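Alkylhalidase CmlS (Streptomyces venezuelae, PDB 3I3L) acts as a flavin-dependent halogenase in chloramphenicol biosynthesis and carries its FAD cofactor covalently attached. Local coordinates at residues H43-D48 / G495-Q500; H356-R361 / Q487-E492. All blocks are in the same frame, centred on the assembly; numbering follows the deposited sequence.

Overall arrangement
Both contacts join the FAD-binding part of the chain to the C-terminal antiparallel strands 483-491 and 498-506. Contact 1 sets the approach to strand 498-506 against the end of helix 33-44; contact 2 sets strand 483-491 against helix 352-382. Glu499 N to Arg490 O (2.9 Å) pairs the strands, and the centres of the contacts lie about 14 Å apart. Contact 1, farther from the chain centre (about 22 Å against 17 Å), mixes exposed Lys44 with buried Leu45 and Phe496; contact 2 has no exposed residue among those that touch and centres on buried Trp358 and Tyr489. Chemically, contact 1 is an arginine at a helix end plus aliphatic packing, contact 2 an aromatic cluster with a bridging water.

Contact 1 (H43-D48 / G495-Q500); sequences HKLGHD and GFRLEQ
Leu45 and Arg497 lie alongside one another, pointing opposite ways, the leucine's CD2 methyl tucked against one face of the guanidinium. Leu45 CD2 sits 3.6 Å from Arg497 CZ, displaced from the centre of the group. With CG anti to the carbonyl carbon, the bend at chi2 (-80°) turns the arginine chain, which then runs on, extended, past the leucine methyl to the backbone, where Arg497 NH1 donates to Leu45 O at 3.2 Å. That bond is noticeably bent (N-H...O 144°), and the oxygen lies tilted from the guanidinium plane. NH1 also makes a salt bridge with Asp343 on helix 327-347, while Leu45 O takes a second hydrogen bond from Arg23.

The rest of the contact is mainly carbon packing. Lys44 is extended until its last bend at chi4, and it crosses Phe496 at about a right angle; Lys44 CE meets the ring edge at Phe496 CD2, 3.7 Å away. Leu45 CD2 also packs on Phe496 CB, at 4.1 Å, and the same methyl lies against a carbonyl, 3.4 Å from Gly495 O. Cutting Arg497 back to an alanine here would remove one of the donors to Leu45 O and would probably leave Asp343 without this salt-bridge mate and the Leu45 methyl less covered.

Gly46 ends helix 33-44 in a Schellman motif, its N bonded to His43 O (2.8 Å). Arg497 thus pairs a cationic group with a carbonyl just past a helix C-terminus, where the helix dipole would probably favour positive charge, and the same group spans backbone, acid and methyl.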
loop_
_atom_site.group_PDB
_atom_site.type_symbol
_atom_site.label_atom_id
_atom_site.label_comp_id
_atom_site.label_asym_id
_atom_site.label_seq_id
_atom_site.Cartn_x
_atom_site.Cartn_y
_atom_site.Cartn_z
ATOM N N HIS A 43 16.449 -1.401 16.141
ATOM C CA HIS A 43 17.844 -1.728 16.462
ATOM C C HIS A 43 18.828 -0.730 15.820
ATOM O O HIS A 43 19.685 -0.184 16.504
ATOM C CB HIS A 43 18.158 -3.139 16.013
ATOM C CG HIS A 43 19.617 -3.437 15.983
ATOM N ND1 HIS A 43 20.296 -3.958 17.082
ATOM C CD2 HIS A 43 20.529 -3.327 14.983
ATOM C CE1 HIS A 43 21.564 -4.122 16.760
ATOM N NE2 HIS A 43 21.734 -3.747 15.495
ATOM N N LYS A 44 18.660 -0.445 14.530
ATOM C CA LYS A 44 19.485 0.535 13.837
ATOM C C LYS A 44 19.326 1.914 14.522
ATOM O O LYS A 44 20.265 2.746 14.515
ATOM C CB LYS A 44 19.033 0.620 12.367
ATOM C CG LYS A 44 19.749 1.660 11.470
ATOM C CD LYS A 44 19.259 1.518 10.033
ATOM C CE LYS A 44 19.877 2.560 9.078
ATOM N NZ LYS A 44 21.326 2.242 8.855
ATOM N N LEU A 45 18.140 2.188 15.085
ATOM C CA LEU A 45 17.943 3.458 15.783
ATOM C C LEU A 45 18.470 3.425 17.242
ATOM O O LEU A 45 18.356 4.403 17.969
ATOM C CB LEU A 45 16.486 3.917 15.760
ATOM C CG LEU A 45 15.886 4.211 14.383
ATOM C CD1 LEU A 45 14.371 4.405 14.507
ATOM C CD2 LEU A 45 16.556 5.461 13.743
ATOM N N GLY A 46 19.021 2.278 17.641
ATOM C CA GLY A 46 19.743 2.135 18.870
ATOM C C GLY A 46 18.897 1.677 20.046
ATOM O O GLY A 46 19.308 1.868 21.186
ATOM N N HIS A 47 17.729 1.079 19.791
ATOM C CA HIS A 47 16.858 0.645 20.853
ATOM C C HIS A 47 17.012 -0.799 21.121
ATOM O O HIS A 47 17.652 -1.513 20.367
ATOM C CB HIS A 47 15.385 1.043 20.551
ATOM C CG HIS A 47 15.206 2.519 20.375
ATOM N ND1 HIS A 47 14.776 3.346 21.390
ATOM C CD2 HIS A 47 15.423 3.320 19.308
ATOM C CE1 HIS A 47 14.755 4.603 20.969
ATOM N NE2 HIS A 47 15.136 4.616 19.705
ATOM N N ASP A 48 16.381 -1.262 22.199
ATOM C CA ASP A 48 16.624 -2.609 22.689
ATOM C C ASP A 48 15.387 -3.528 22.403
ATOM O O ASP A 48 14.306 -3.382 23.040
ATOM C CB ASP A 48 16.924 -2.480 24.188
ATOM C CG ASP A 48 17.069 -3.823 24.900
ATOM O OD1 ASP A 48 17.219 -4.841 24.239
ATOM O OD2 ASP A 48 17.064 -3.841 26.143
ATOM N N GLY A 495 18.786 7.101 7.366
ATOM C CA GLY A 495 19.050 6.707 8.740
ATOM C C GLY A 495 17.781 6.401 9.526
ATOM O O GLY A 495 17.856 5.927 10.620
ATOM N N PHE A 496 16.609 6.685 8.951
ATOM C CA PHE A 496 15.317 6.322 9.527
ATOM C C PHE A 496 14.860 7.167 10.722
ATOM O O PHE A 496 13.906 6.785 11.409
ATOM C CB PHE A 496 15.273 4.851 9.857
ATOM C CG PHE A 496 15.232 3.977 8.645
ATOM C CD1 PHE A 496 14.131 4.005 7.793
ATOM C CD2 PHE A 496 16.286 3.175 8.319
ATOM C CE1 PHE A 496 14.108 3.198 6.641
ATOM C CE2 PHE A 496 16.258 2.335 7.191
ATOM C CZ PHE A 496 15.157 2.336 6.359
ATOM N N ARG A 497 15.491 8.312 10.979
ATOM C CA ARG A 497 15.045 9.115 12.127
ATOM C C ARG A 497 13.777 9.833 11.706
ATOM O O ARG A 497 13.632 10.203 10.541
ATOM C CB ARG A 497 16.106 10.175 12.575
ATOM C CG ARG A 497 17.541 9.591 12.937
ATOM C CD ARG A 497 17.569 8.991 14.386
ATOM N NE ARG A 497 18.766 8.179 14.605
ATOM C CZ ARG A 497 18.966 7.354 15.622
ATOM N NH1 ARG A 497 18.064 7.240 16.620
ATOM N NH2 ARG A 497 20.083 6.619 15.641
ATOM N N LEU A 498 12.920 10.130 12.677
ATOM C CA LEU A 498 11.801 10.972 12.427
ATOM C C LEU A 498 12.227 12.422 12.576
ATOM O O LEU A 498 12.560 12.871 13.668
ATOM C CB LEU A 498 10.632 10.640 13.392
ATOM C CG LEU A 498 9.283 11.215 12.947
ATOM C CD1 LEU A 498 8.800 10.514 11.704
ATOM C CD2 LEU A 498 8.197 11.162 14.108
ATOM N N GLU A 499 12.143 13.193 11.494
ATOM C CA GLU A 499 12.590 14.558 11.539
ATOM C C GLU A 499 11.369 15.470 11.487
ATOM O O GLU A 499 10.329 15.147 10.888
ATOM C CB GLU A 499 13.492 14.890 10.332
ATOM C CG GLU A 499 14.779 14.103 10.211
ATOM C CD GLU A 499 15.613 14.489 8.938
ATOM O OE1 GLU A 499 15.083 15.131 8.009
ATOM O OE2 GLU A 499 16.795 14.087 8.849
ATOM N N GLN A 500 11.516 16.619 12.092
ATOM C CA GLN A 500 10.543 17.717 11.933
ATOM C C GLN A 500 10.731 18.486 10.630
ATOM O O GLN A 500 11.851 18.664 10.175
ATOM C CB GLN A 500 10.688 18.679 13.065
ATOM C CG GLN A 500 9.495 18.739 13.950
ATOM C CD GLN A 500 9.859 19.250 15.320
ATOM O OE1 GLN A 500 11.028 19.471 15.590
ATOM N NE2 GLN A 500 8.871 19.425 16.199
#

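Contact 2 (H356-R361 / Q487-E492); sequences HAWYNR and QHYRVE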
loop_
_atom_site.group_PDB
_atom_site.type_symbol
_atom_site.label_atom_id
_atom_site.label_comp_id
_atom_site.label_asym_id
_atom_site.label_seq_id
_atom_site.Cartn_x
_atom_site.Cartn_y
_atom_site.Cartn_z
ATOM N N HIS A 356 2.066 10.591 17.892
ATOM C CA HIS A 356 1.016 9.625 17.712
ATOM C C HIS A 356 -0.011 10.159 16.678
ATOM O O HIS A 356 -0.505 9.394 15.876
ATOM C CB HIS A 356 0.313 9.378 19.040
ATOM C CG HIS A 356 0.940 8.302 19.851
ATOM N ND1 HIS A 356 1.118 7.024 19.372
ATOM C CD2 HIS A 356 1.357 8.279 21.141
ATOM C CE1 HIS A 356 1.644 6.262 20.316
ATOM N NE2 HIS A 356 1.845 7.003 21.383
ATOM N N ALA A 357 -0.336 11.445 16.747
ATOM C CA ALA A 357 -1.254 12.031 15.803
ATOM C C ALA A 357 -0.692 11.915 14.394
ATOM O O ALA A 357 -1.436 11.674 13.480
ATOM C CB ALA A 357 -1.605 13.515 16.177
ATOM N N TRP A 358 0.622 12.056 14.229
ATOM C CA TRP A 358 1.217 11.853 12.939
ATOM C C TRP A 358 1.120 10.360 12.484
ATOM O O TRP A 358 0.818 10.073 11.326
ATOM C CB TRP A 358 2.660 12.392 12.880
ATOM C CG TRP A 358 3.393 11.902 11.651
ATOM C CD1 TRP A 358 3.403 12.485 10.415
ATOM C CD2 TRP A 358 4.220 10.718 11.539
ATOM N NE1 TRP A 358 4.191 11.771 9.560
ATOM C CE2 TRP A 358 4.669 10.655 10.202
ATOM C CE3 TRP A 358 4.618 9.725 12.430
ATOM C CZ2 TRP A 358 5.492 9.630 9.736
ATOM C CZ3 TRP A 358 5.421 8.699 11.965
ATOM C CH2 TRP A 358 5.869 8.670 10.650
ATOM N N TYR A 359 1.417 9.421 13.373
ATOM C CA TYR A 359 1.341 8.002 12.990
ATOM C C TYR A 359 -0.120 7.634 12.586
ATOM O O TYR A 359 -0.318 6.956 11.608
ATOM C CB TYR A 359 1.840 7.102 14.144
ATOM C CG TYR A 359 1.928 5.623 13.768
ATOM C CD1 TYR A 359 3.023 5.117 13.043
ATOM C CD2 TYR A 359 0.886 4.762 14.073
ATOM C CE1 TYR A 359 3.064 3.748 12.652
ATOM C CE2 TYR A 359 0.919 3.425 13.739
ATOM C CZ TYR A 359 2.012 2.917 13.033
ATOM O OH TYR A 359 2.017 1.571 12.684
ATOM N N ASN A 360 -1.116 8.132 13.348
ATOM C CA ASN A 360 -2.522 7.818 13.071
ATOM C C ASN A 360 -3.008 8.429 11.753
ATOM O O ASN A 360 -3.605 7.740 10.920
ATOM C CB ASN A 360 -3.451 8.310 14.209
ATOM C CG ASN A 360 -3.435 7.401 15.398
ATOM O OD1 ASN A 360 -4.304 6.533 15.512
ATOM N ND2 ASN A 360 -2.438 7.586 16.310
ATOM N N ARG A 361 -2.717 9.713 11.558
ATOM C CA ARG A 361 -3.103 10.402 10.324
ATOM C C ARG A 361 -2.493 9.737 9.100
ATOM O O ARG A 361 -3.178 9.483 8.108
ATOM C CB ARG A 361 -2.659 11.844 10.379
ATOM C CG ARG A 361 -2.817 12.563 9.075
ATOM C CD ARG A 361 -2.325 14.025 9.236
ATOM N NE ARG A 361 -2.863 14.860 8.166
ATOM C CZ ARG A 361 -2.138 15.408 7.201
ATOM N NH1 ARG A 361 -0.832 15.178 7.169
ATOM N NH2 ARG A 361 -2.728 16.184 6.271
ATOM N N GLN A 487 3.803 22.442 11.344
ATOM C CA GLN A 487 4.741 21.381 11.725
ATOM C C GLN A 487 4.309 20.009 11.222
ATOM O O GLN A 487 3.138 19.663 11.199
ATOM C CB GLN A 487 4.950 21.370 13.249
ATOM C CG GLN A 487 6.433 21.173 13.704
ATOM C CD GLN A 487 7.361 22.349 13.348
ATOM O OE1 GLN A 487 8.426 22.176 12.696
ATOM N NE2 GLN A 487 6.963 23.547 13.765
ATOM N N HIS A 488 5.272 19.230 10.770
ATOM C CA HIS A 488 4.985 17.918 10.231
ATOM C C HIS A 488 6.207 17.004 10.461
ATOM O O HIS A 488 7.325 17.474 10.639
ATOM C CB HIS A 488 4.624 18.016 8.728
ATOM C CG HIS A 488 3.953 16.789 8.192
ATOM N ND1 HIS A 488 2.643 16.465 8.486
ATOM C CD2 HIS A 488 4.431 15.766 7.432
ATOM C CE1 HIS A 488 2.337 15.309 7.921
ATOM N NE2 HIS A 488 3.407 14.859 7.278
ATOM N N TYR A 489 5.995 15.709 10.452
ATOM C CA TYR A 489 7.080 14.762 10.543
ATOM C C TYR A 489 7.354 14.078 9.243
ATOM O O TYR A 489 6.454 13.936 8.375
ATOM C CB TYR A 489 6.796 13.735 11.633
ATOM C CG TYR A 489 6.759 14.321 13.044
ATOM C CD1 TYR A 489 7.941 14.721 13.687
ATOM C CD2 TYR A 489 5.584 14.465 13.725
ATOM C CE1 TYR A 489 7.924 15.245 14.967
ATOM C CE2 TYR A 489 5.555 14.998 15.039
ATOM C CZ TYR A 489 6.749 15.346 15.633
ATOM O OH TYR A 489 6.742 15.854 16.894
ATOM N N ARG A 490 8.595 13.644 9.093
ATOM C CA ARG A 490 8.959 12.854 7.930
ATOM C C ARG A 490 10.048 11.885 8.334
ATOM O O ARG A 490 10.959 12.267 9.037
ATOM C CB ARG A 490 9.369 13.803 6.770
ATOM C CG ARG A 490 10.360 13.296 5.745
ATOM C CD ARG A 490 11.771 13.979 5.922
ATOM N NE ARG A 490 12.791 13.652 4.879
ATOM C CZ ARG A 490 12.538 13.124 3.664
ATOM N NH1 ARG A 490 11.301 12.810 3.280
ATOM N NH2 ARG A 490 13.532 12.883 2.818
ATOM N N VAL A 491 9.956 10.625 7.911
ATOM C CA VAL A 491 11.039 9.690 8.154
ATOM C C VAL A 491 12.174 9.939 7.178
ATOM O O VAL A 491 11.979 9.812 5.994
ATOM C CB VAL A 491 10.555 8.261 7.960
ATOM C CG1 VAL A 491 11.700 7.302 8.095
ATOM C CG2 VAL A 491 9.405 7.940 9.016
ATOM N N GLU A 492 13.370 10.263 7.672
ATOM C CA GLU A 492 14.556 10.399 6.809
ATOM C C GLU A 492 14.945 9.056 6.217
ATOM O O GLU A 492 15.148 8.101 6.949
ATOM C CB GLU A 492 15.732 10.977 7.646
ATOM C CG GLU A 492 16.886 11.515 6.814
ATOM C CD GLU A 492 17.755 10.419 6.310
ATOM O OE1 GLU A 492 18.143 9.526 7.098
ATOM O OE2 GLU A 492 18.061 10.406 5.097
HETATM O O HOH W 1 5.648 11.813 6.685
#
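The carbonyl oxygen of Tyr489 receives a hydrogen bond from water 1 (water O to Tyr489 O 2.8 Å), and that water in turn accepts from the indole, with Trp358 NE1 to water O at 3.2 Å. The water lies at the edge of the indole, in its plane, so the N-H points out through the ring edge. Trp358 reaches the strand because CG stands anti to the backbone N (chi1 167°), carrying the indole from helix 352-382 across to Tyr489.

Tyr489 CB covers one face of the indole, 3.7 Å from the centroid of the five-membered ring and almost on its normal, a clear CH-pi contact. Beyond it the phenol ring presents its edge to the indole in an offset edge-to-face pair, and Trp358 CB packs on Tyr489 CD2. The phenol hydroxyl is held by Glu351. His488 contributes the reverse geometry: the indole edge, at Trp358 CD1, points at the imidazole face in a T-shaped pair whose planes stand at 78°. Two residues further along the strand from Tyr489, Val491 CG2 lies 4.0 Å from Trp358 CH2. Leu498 of the neighbouring strand touches both Trp358 and Tyr489.

Arg361, one turn on in the helix and extended from CG to NE, brings NH1 to 3.3 Å from His488 CE1, the guanidinium edge meeting the ring with steeply inclined planes; its NH2 and NE form salt bridges with Asp511 and Glu365.

The axes of segments 356-361 and 487-491 come within 9.1 Å and cross at -68°. Trp358, His488 and Tyr489 form an aromatic cluster by which helix 352-382 packs on the edge strand of the antiparallel sheet.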